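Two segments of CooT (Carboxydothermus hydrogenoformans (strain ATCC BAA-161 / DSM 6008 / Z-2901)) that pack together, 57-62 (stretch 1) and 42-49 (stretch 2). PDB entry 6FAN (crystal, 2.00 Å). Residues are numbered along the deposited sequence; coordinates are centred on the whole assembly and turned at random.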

# COMPACT_ATOMS: atom_id res chain seq x y z
N ILE E 57 6.72 -1.54 3.37
CA ILE E 57 6.19 -1.05 2.10
C ILE E 57 7.42 -1.07 1.17
O ILE E 57 8.37 -0.35 1.41
CB ILE E 57 5.65 0.39 2.20
CG1 ILE E 57 4.45 0.46 3.19
CG2 ILE E 57 5.23 0.88 0.80
CD1 ILE E 57 4.17 1.91 3.72
N LEU E 58 7.39 -1.88 0.10
CA LEU E 58 8.53 -1.97 -0.80
C LEU E 58 8.22 -1.27 -2.09
O LEU E 58 7.24 -1.58 -2.75
CB LEU E 58 8.92 -3.42 -1.08
CG LEU E 58 9.11 -4.33 0.15
CD1 LEU E 58 9.75 -5.62 -0.40
CD2 LEU E 58 10.02 -3.71 1.21
N LEU E 59 9.09 -0.31 -2.40
CA LEU E 59 8.95 0.59 -3.54
C LEU E 59 10.08 0.33 -4.54
O LEU E 59 11.18 -0.06 -4.14
CB LEU E 59 9.01 2.05 -3.05
CG LEU E 59 8.01 2.49 -1.98
CD1 LEU E 59 8.21 3.93 -1.54
CD2 LEU E 59 6.59 2.21 -2.42
N GLU E 60 9.78 0.51 -5.83
CA GLU E 60 10.82 0.46 -6.88
C GLU E 60 10.78 1.75 -7.67
O GLU E 60 9.70 2.15 -8.12
CB GLU E 60 10.55 -0.74 -7.80
CG GLU E 60 11.75 -1.37 -8.51
CD GLU E 60 11.59 -2.90 -8.67
OE1 GLU E 60 11.34 -3.49 -7.61
OE2 GLU E 60 11.75 -3.48 -9.80
N ARG E 61 11.93 2.43 -7.81
CA ARG E 61 12.01 3.67 -8.60
C ARG E 61 11.57 3.52 -10.05
O ARG E 61 11.72 2.44 -10.61
CB ARG E 61 13.39 4.31 -8.53
CG ARG E 61 13.81 4.77 -7.14
CD ARG E 61 15.12 5.53 -7.28
NE ARG E 61 15.63 5.99 -6.00
CZ ARG E 61 15.29 7.15 -5.44
NH1 ARG E 61 14.42 7.95 -6.03
NH2 ARG E 61 15.80 7.48 -4.25
N GLU E 62 11.01 4.59 -10.61
CA GLU E 62 10.75 4.64 -12.08
C GLU E 62 11.56 5.75 -12.70
O GLU E 62 12.80 5.71 -12.66
CB GLU E 62 9.30 4.82 -12.39
CG GLU E 62 8.43 3.62 -12.09
CD GLU E 62 6.97 4.02 -11.96
OE1 GLU E 62 6.67 5.24 -11.83
OE2 GLU E 62 6.10 3.11 -12.00
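Stretch 2 (42-49) VIKAKIKR

Stretch 2 runs alongside stretch 1 as an antiparallel neighbour in a β-sheet: strand 45-49 crosses strand 57-61 at 136° between N-to-C directions, the axes approaching to 4.4 Å, and 729 Å² is buried over both sides. Residues 42-43 are also extended, with Lys44 between the two strand segments. The backbone supplies nearly all the polar pairing. Leu58 and Arg49 form a closed pair, Leu58 N donating to Arg49 O (2.8 Å) and Arg49 N to Leu58 O (3.2 Å). Leu58 O also accepts from Lys48 N at 2.8 Å, though at a more bent angle of 137°; this carbonyl thus serves two successive amides at the β-bulge, where the register shifts by one between Leu58 and Leu59. Beyond the bulge, Glu60 N donates to Lys46 O (2.8 Å) and Lys46 N to Glu60 O (2.9 Å). Lys46 O additionally receives a CA-H...O contact from Leu59 CA at 3.3 Å. At the far end, Glu62 N reaches Lys44 O (3.2 Å, 169°), and a water joins the same carbonyl, donating to Lys44 O at 2.9 Å and accepting from Arg61 NH1 at 3.0 Å. Arg61 NH2 is satisfied elsewhere in the structure, while Ile43 CD1 lies over one face of the guanidinium, 3.6 Å from Arg61 NH1. Leu59 and Ile47, a non-hydrogen-bonded pair with CA atoms 4.6 Å apart, share one sheet face, with Leu59 CD2 3.8 Å from Ile47 CG1; Leu59 CD1 also meets Ile43 CG2 at 4.0 Å, and Leu59 CB meets Ala45 CB at 4.2 Å. Leu58, Glu60, Lys46 and Arg49 occupy the other face, where Leu58 CD1 packs 3.7 Å from Arg49 CG. The salt bridge from Glu60 OE1 to Lys48 NZ is long (3.9 Å), and the position of that oxygen is uncertain; it has no hydrogen-bond partner in the model.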

# COMPACT_ATOMS: atom_id res chain seq x y z
N VAL E 42 8.03 12.73 -1.17
CA VAL E 42 7.47 12.32 -2.45
C VAL E 42 8.53 11.52 -3.20
O VAL E 42 9.71 11.90 -3.21
CB VAL E 42 7.06 13.53 -3.32
CG1 VAL E 42 6.38 13.06 -4.59
CG2 VAL E 42 6.12 14.47 -2.56
N ILE E 43 8.12 10.43 -3.85
CA ILE E 43 9.06 9.65 -4.66
C ILE E 43 8.40 9.10 -5.89
O ILE E 43 7.30 8.54 -5.80
CB ILE E 43 9.75 8.50 -3.81
CG1 ILE E 43 10.82 7.79 -4.65
CG2 ILE E 43 8.72 7.51 -3.23
CD1 ILE E 43 11.74 6.94 -3.77
N LYS E 44 9.04 9.27 -7.05
CA LYS E 44 8.57 8.67 -8.31
C LYS E 44 8.93 7.20 -8.27
O LYS E 44 10.06 6.82 -8.50
CB LYS E 44 9.12 9.38 -9.56
CG LYS E 44 8.57 10.76 -9.78
CD LYS E 44 9.05 11.37 -11.08
CE LYS E 44 8.94 12.90 -10.99
NZ LYS E 44 8.41 13.49 -12.23
N ALA E 45 7.93 6.38 -7.91
CA ALA E 45 8.14 4.96 -7.70
C ALA E 45 6.86 4.22 -7.86
O ALA E 45 5.79 4.80 -7.83
CB ALA E 45 8.75 4.74 -6.30
N LYS E 46 6.95 2.92 -8.02
CA LYS E 46 5.77 2.08 -7.94
C LYS E 46 5.89 1.22 -6.68
O LYS E 46 7.00 1.01 -6.18
CB LYS E 46 5.60 1.24 -9.21
CG LYS E 46 6.64 0.19 -9.43
CD LYS E 46 6.38 -0.51 -10.77
CE LYS E 46 7.42 -1.61 -11.02
N ILE E 47 4.75 0.75 -6.19
CA ILE E 47 4.75 -0.24 -5.11
C ILE E 47 5.09 -1.62 -5.68
O ILE E 47 4.37 -2.14 -6.51
CB ILE E 47 3.39 -0.28 -4.39
CG1 ILE E 47 3.16 1.04 -3.66
CG2 ILE E 47 3.35 -1.53 -3.46
CD1 ILE E 47 1.72 1.30 -3.27
N LYS E 48 6.20 -2.18 -5.23
CA LYS E 48 6.56 -3.56 -5.55
C LYS E 48 5.67 -4.54 -4.75
O LYS E 48 5.10 -5.48 -5.28
CB LYS E 48 8.06 -3.80 -5.32
CG LYS E 48 8.48 -5.24 -5.61
CD LYS E 48 9.88 -5.41 -6.15
CE LYS E 48 10.26 -6.88 -6.08
NZ LYS E 48 11.73 -7.06 -6.01
N ARG E 49 5.55 -4.26 -3.47
CA ARG E 49 4.71 -5.02 -2.60
C ARG E 49 4.54 -4.44 -1.20
O ARG E 49 5.39 -3.74 -0.71
CB ARG E 49 5.19 -6.47 -2.48
CG ARG E 49 6.53 -6.66 -1.80
CD ARG E 49 6.76 -8.09 -1.30
NE ARG E 49 6.66 -9.00 -2.39
CZ ARG E 49 6.27 -10.25 -2.31
NH1 ARG E 49 5.98 -10.80 -1.18
NH2 ARG E 49 6.19 -10.94 -3.40
O HOH W 1 12.79 7.93 -8.50